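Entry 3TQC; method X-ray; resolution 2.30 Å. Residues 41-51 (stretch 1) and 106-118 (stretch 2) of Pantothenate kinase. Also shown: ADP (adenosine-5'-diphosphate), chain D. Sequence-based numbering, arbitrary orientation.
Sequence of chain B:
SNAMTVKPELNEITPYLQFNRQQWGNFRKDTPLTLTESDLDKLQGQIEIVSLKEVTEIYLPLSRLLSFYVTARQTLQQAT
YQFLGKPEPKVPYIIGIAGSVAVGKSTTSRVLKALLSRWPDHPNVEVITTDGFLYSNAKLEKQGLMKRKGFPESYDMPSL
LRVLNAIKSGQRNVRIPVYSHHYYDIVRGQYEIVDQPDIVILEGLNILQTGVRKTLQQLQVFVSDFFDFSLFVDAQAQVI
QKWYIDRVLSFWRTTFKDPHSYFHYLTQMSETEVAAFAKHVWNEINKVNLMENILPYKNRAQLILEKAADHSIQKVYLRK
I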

# COMPACT_ATOMS: atom_id res chain seq x y z
N ASP B 41 1.48 -24.22 -25.31
CA ASP B 41 2.00 -23.34 -26.36
C ASP B 41 2.52 -22.00 -25.79
O ASP B 41 3.64 -21.59 -26.10
CB ASP B 41 0.92 -23.11 -27.43
CG ASP B 41 1.28 -21.99 -28.39
OD1 ASP B 41 1.14 -20.80 -28.03
OD2 ASP B 41 1.70 -22.31 -29.52
N LYS B 42 1.71 -21.32 -24.98
CA LYS B 42 2.10 -20.02 -24.39
C LYS B 42 3.30 -20.12 -23.44
O LYS B 42 4.07 -19.18 -23.31
CB LYS B 42 0.93 -19.37 -23.65
CG LYS B 42 -0.18 -18.92 -24.56
CD LYS B 42 -1.12 -17.92 -23.90
CE LYS B 42 -2.30 -17.63 -24.82
NZ LYS B 42 -3.28 -16.76 -24.13
N LEU B 43 3.45 -21.27 -22.79
CA LEU B 43 4.53 -21.53 -21.85
C LEU B 43 5.83 -22.00 -22.51
O LEU B 43 6.84 -22.15 -21.81
CB LEU B 43 4.08 -22.58 -20.83
CG LEU B 43 3.03 -22.06 -19.85
CD1 LEU B 43 2.22 -23.20 -19.26
CD2 LEU B 43 3.69 -21.23 -18.75
N GLN B 44 5.83 -22.22 -23.83
CA GLN B 44 7.04 -22.64 -24.55
C GLN B 44 8.28 -21.85 -24.14
O GLN B 44 8.26 -20.61 -24.12
CB GLN B 44 6.87 -22.49 -26.07
CG GLN B 44 6.23 -23.65 -26.75
CD GLN B 44 5.97 -23.38 -28.20
OE1 GLN B 44 6.56 -24.01 -29.08
NE2 GLN B 44 5.11 -22.41 -28.48
N GLY B 45 9.36 -22.57 -23.82
CA GLY B 45 10.61 -21.97 -23.36
C GLY B 45 10.67 -21.88 -21.84
O GLY B 45 11.76 -21.84 -21.26
N GLN B 46 9.50 -21.86 -21.22
CA GLN B 46 9.37 -21.69 -19.78
C GLN B 46 9.09 -23.04 -19.11
O GLN B 46 9.62 -23.31 -18.04
CB GLN B 46 8.23 -20.70 -19.51
CG GLN B 46 8.62 -19.56 -18.62
CD GLN B 46 9.75 -18.73 -19.19
OE1 GLN B 46 9.77 -18.40 -20.38
NE2 GLN B 46 10.72 -18.40 -18.34
N ILE B 47 8.26 -23.86 -19.74
CA ILE B 47 8.02 -25.24 -19.30
C ILE B 47 9.31 -26.03 -19.12
O ILE B 47 9.45 -26.76 -18.14
CB ILE B 47 7.04 -25.99 -20.26
CG1 ILE B 47 5.63 -25.94 -19.69
CG2 ILE B 47 7.44 -27.45 -20.46
CD1 ILE B 47 4.59 -26.51 -20.65
N GLU B 48 10.26 -25.86 -20.03
CA GLU B 48 11.53 -26.58 -19.94
C GLU B 48 12.35 -26.10 -18.73
O GLU B 48 13.09 -26.88 -18.13
CB GLU B 48 12.31 -26.43 -21.25
CG GLU B 48 13.51 -27.35 -21.40
CD GLU B 48 13.20 -28.82 -21.15
OE1 GLU B 48 12.63 -29.49 -22.05
OE2 GLU B 48 13.56 -29.31 -20.06
N ILE B 49 12.22 -24.84 -18.37
CA ILE B 49 12.95 -24.30 -17.24
C ILE B 49 12.27 -24.66 -15.91
O ILE B 49 12.91 -25.18 -15.01
CB ILE B 49 13.14 -22.77 -17.39
CG1 ILE B 49 13.98 -22.49 -18.65
CG2 ILE B 49 13.79 -22.18 -16.15
CD1 ILE B 49 14.14 -21.01 -18.99
N VAL B 50 10.98 -24.37 -15.79
CA VAL B 50 10.27 -24.54 -14.52
C VAL B 50 9.76 -25.98 -14.32
O VAL B 50 9.55 -26.41 -13.19
CB VAL B 50 9.13 -23.53 -14.35
CG1 VAL B 50 9.67 -22.10 -14.53
CG2 VAL B 50 8.05 -23.77 -15.34
N SER B 51 9.59 -26.71 -15.41
CA SER B 51 9.07 -28.09 -15.39
C SER B 51 7.53 -28.12 -15.36
O SER B 51 6.88 -27.24 -14.78
CB SER B 51 9.67 -28.93 -14.23
OG SER B 51 8.92 -28.73 -13.03
N SER B 106 11.52 -12.82 -13.18
CA SER B 106 11.27 -12.80 -14.61
C SER B 106 10.67 -14.12 -15.09
O SER B 106 9.76 -14.16 -15.92
CB SER B 106 12.57 -12.53 -15.37
OG SER B 106 12.56 -13.20 -16.60
N THR B 107 11.17 -15.22 -14.56
CA THR B 107 10.59 -16.52 -14.86
C THR B 107 9.16 -16.60 -14.34
O THR B 107 8.27 -17.09 -15.03
CB THR B 107 11.44 -17.63 -14.24
OG1 THR B 107 12.81 -17.49 -14.67
CG2 THR B 107 10.89 -19.01 -14.62
N THR B 108 8.92 -16.10 -13.13
CA THR B 108 7.59 -16.17 -12.51
C THR B 108 6.59 -15.33 -13.30
O THR B 108 5.46 -15.77 -13.56
CB THR B 108 7.64 -15.72 -11.03
OG1 THR B 108 8.63 -16.47 -10.34
CG2 THR B 108 6.32 -15.96 -10.32
N SER B 109 7.01 -14.14 -13.70
CA SER B 109 6.12 -13.23 -14.40
C SER B 109 5.73 -13.79 -15.77
O SER B 109 4.60 -13.65 -16.20
CB SER B 109 6.76 -11.85 -14.54
OG SER B 109 7.64 -11.84 -15.65
N ARG B 110 6.65 -14.45 -16.46
CA ARG B 110 6.33 -15.02 -17.76
C ARG B 110 5.37 -16.21 -17.62
O ARG B 110 4.49 -16.42 -18.45
CB ARG B 110 7.60 -15.41 -18.53
CG ARG B 110 8.39 -14.17 -18.96
CD ARG B 110 9.75 -14.50 -19.58
NE ARG B 110 10.74 -13.46 -19.28
CZ ARG B 110 11.93 -13.34 -19.87
NH1 ARG B 110 12.33 -14.20 -20.81
NH2 ARG B 110 12.74 -12.35 -19.50
N VAL B 111 5.54 -16.99 -16.56
CA VAL B 111 4.67 -18.14 -16.36
C VAL B 111 3.26 -17.67 -16.03
O VAL B 111 2.28 -18.17 -16.62
CB VAL B 111 5.17 -19.05 -15.26
CG1 VAL B 111 4.09 -20.09 -14.90
CG2 VAL B 111 6.47 -19.70 -15.70
N LEU B 112 3.18 -16.70 -15.11
CA LEU B 112 1.90 -16.13 -14.71
C LEU B 112 1.24 -15.37 -15.86
O LEU B 112 0.02 -15.37 -15.94
CB LEU B 112 2.04 -15.22 -13.49
CG LEU B 112 2.29 -15.95 -12.16
CD1 LEU B 112 2.23 -14.95 -10.99
CD2 LEU B 112 1.31 -17.09 -11.94
N LYS B 113 2.03 -14.74 -16.72
CA LYS B 113 1.47 -14.02 -17.87
C LYS B 113 0.76 -15.00 -18.78
O LYS B 113 -0.38 -14.76 -19.17
CB LYS B 113 2.54 -13.24 -18.65
CG LYS B 113 2.09 -12.73 -20.05
CD LYS B 113 3.27 -12.07 -20.77
CE LYS B 113 2.91 -11.44 -22.14
NZ LYS B 113 2.06 -12.35 -22.96
N ALA B 114 1.41 -16.11 -19.10
CA ALA B 114 0.79 -17.15 -19.91
C ALA B 114 -0.45 -17.73 -19.24
O ALA B 114 -1.48 -17.85 -19.88
CB ALA B 114 1.79 -18.26 -20.24
N LEU B 115 -0.35 -18.07 -17.96
CA LEU B 115 -1.45 -18.72 -17.24
C LEU B 115 -2.61 -17.80 -16.94
O LEU B 115 -3.76 -18.17 -17.13
CB LEU B 115 -0.96 -19.34 -15.93
CG LEU B 115 -0.02 -20.54 -16.08
CD1 LEU B 115 0.41 -21.04 -14.69
CD2 LEU B 115 -0.69 -21.63 -16.84
N LEU B 116 -2.34 -16.59 -16.47
CA LEU B 116 -3.41 -15.65 -16.18
C LEU B 116 -4.25 -15.34 -17.42
O LEU B 116 -5.43 -15.08 -17.30
CB LEU B 116 -2.89 -14.36 -15.57
CG LEU B 116 -2.46 -14.49 -14.10
CD1 LEU B 116 -1.78 -13.24 -13.63
CD2 LEU B 116 -3.66 -14.79 -13.25
N SER B 117 -3.64 -15.42 -18.60
CA SER B 117 -4.31 -15.05 -19.82
C SER B 117 -5.35 -16.09 -20.27
O SER B 117 -6.19 -15.80 -21.10
CB SER B 117 -3.28 -14.80 -20.94
OG SER B 117 -2.93 -15.99 -21.60
N ARG B 118 -5.29 -17.30 -19.71
CA ARG B 118 -6.24 -18.37 -20.07
C ARG B 118 -7.68 -18.09 -19.65
O ARG B 118 -8.59 -18.70 -20.20
CB ARG B 118 -5.80 -19.71 -19.47
CG ARG B 118 -6.18 -19.91 -18.00
CD ARG B 118 -5.26 -20.92 -17.27
NE ARG B 118 -5.28 -22.27 -17.84
CZ ARG B 118 -6.15 -23.23 -17.52
NH1 ARG B 118 -7.13 -23.03 -16.66
NH2 ARG B 118 -6.03 -24.42 -18.10
PB ADP D . 15.23 -12.67 -11.88
O1B ADP D . 14.28 -12.31 -12.97
O2B ADP D . 14.66 -12.51 -10.50
O3B ADP D . 16.61 -12.06 -12.01
PA ADP D . 15.23 -15.11 -13.33
O1A ADP D . 13.72 -15.18 -13.45
O2A ADP D . 16.08 -14.64 -14.46
O3A ADP D . 15.58 -14.23 -12.03
O5' ADP D . 15.76 -16.54 -12.92
C5' ADP D . 17.02 -16.70 -12.29
C4' ADP D . 17.63 -18.03 -12.72
O4' ADP D . 16.93 -19.11 -12.11
C3' ADP D . 17.53 -18.25 -14.21
O3' ADP D . 18.71 -18.94 -14.64
C2' ADP D . 16.30 -19.10 -14.41
O2' ADP D . 16.44 -19.98 -15.51
C1' ADP D . 16.22 -19.87 -13.10
N9 ADP D . 14.85 -20.09 -12.61
C8 ADP D . 13.99 -19.14 -12.23
N7 ADP D . 12.83 -19.68 -11.80
C5 ADP D . 12.95 -21.00 -11.92
C6 ADP D . 12.07 -22.13 -11.62
N6 ADP D . 10.83 -21.89 -11.13
N1 ADP D . 12.56 -23.36 -11.87
C2 ADP D . 13.80 -23.58 -12.36
N3 ADP D . 14.65 -22.57 -12.65
C4 ADP D . 14.28 -21.28 -12.44

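This is a small, mainly apolar packing of a segment with a helix end, a turn and a short helix against one flank of a long helix, pinned at one end by a single hydrogen bond and flanked at the other by ADP. The two stretches bury 480 Å² between them, both sides summed, and the nearest CA atoms across the contact are those of Lys42 and Ala114, 5.5 Å apart. The small side chain of Ala114 points toward stretch 1 at this point, and Lys42 CB reaches Ala114 CB at 3.7 Å.

Beyond its CB, Lys42 runs out with chi2 to chi4 all t. This extended chain carries NZ to Ser117, where NZ donates a hydrogen bond to Ser117 OG at 2.7 Å, the only one across the stretches. Ser117 OG in turn donates to Ala114 O at 2.9 Å, within its own stretch, so the hydroxyl accepts from the lysine while its proton is directed to the backbone.

Leu43 supplies much of the apolar contact. Its CA-to-CB bond points sideways, but the end of the side chain comes nearer: CD2 lies 3.8 Å from Ala114 CB and 4.0 Å from Val111 CG1, while CD1 meets Leu115 CD2 at 4.1 Å. The two methyls thus reach different neighbours along the helix. Leu115 also makes its approach with its tip, since its CA-to-CB bond points away.

Gln46 follows a turn in which its backbone N donates to Leu43 O at 2.7 Å. Its CA-to-CB bond points toward the helix, with chi1 between wells at -127°. Gln46 is the residue of stretch 1 with the most area covered by stretch 2, 72 Å², yet its side chain forms no hydrogen bond across the interface. Gln46 CG packs on Val111 CG2 at 3.6 Å, NE2 lies 3.8 Å from Thr107 CG2, and OE1 lies 4.0 Å from Arg110 CD; these are van der Waals contacts despite the polar amide.

One helical turn on, Val50 N donates to Gln46 O at 2.8 Å, and the CA-to-CB bond of Val50 also points toward the helix. Its CG1 presses on Thr107 CG2 at 3.3 Å, a tight methyl contact, and sits 4.2 Å from Val111 CG2. The same CG1 is 3.6 Å from ADP N6, while Ile49 O approaches ADP C2 at 3.2 Å, placing stretch 1 beside the adenine. Stretch 2 gives the phosphates three hydrogen bonds: Ser106 N donates to ADP O1B at 2.8 Å, and Thr107 N and OG1 each donate to ADP O1A at 2.8 Å. Thr107 therefore divides its side chain, with OG1 on the nucleotide and CG2 against Val50.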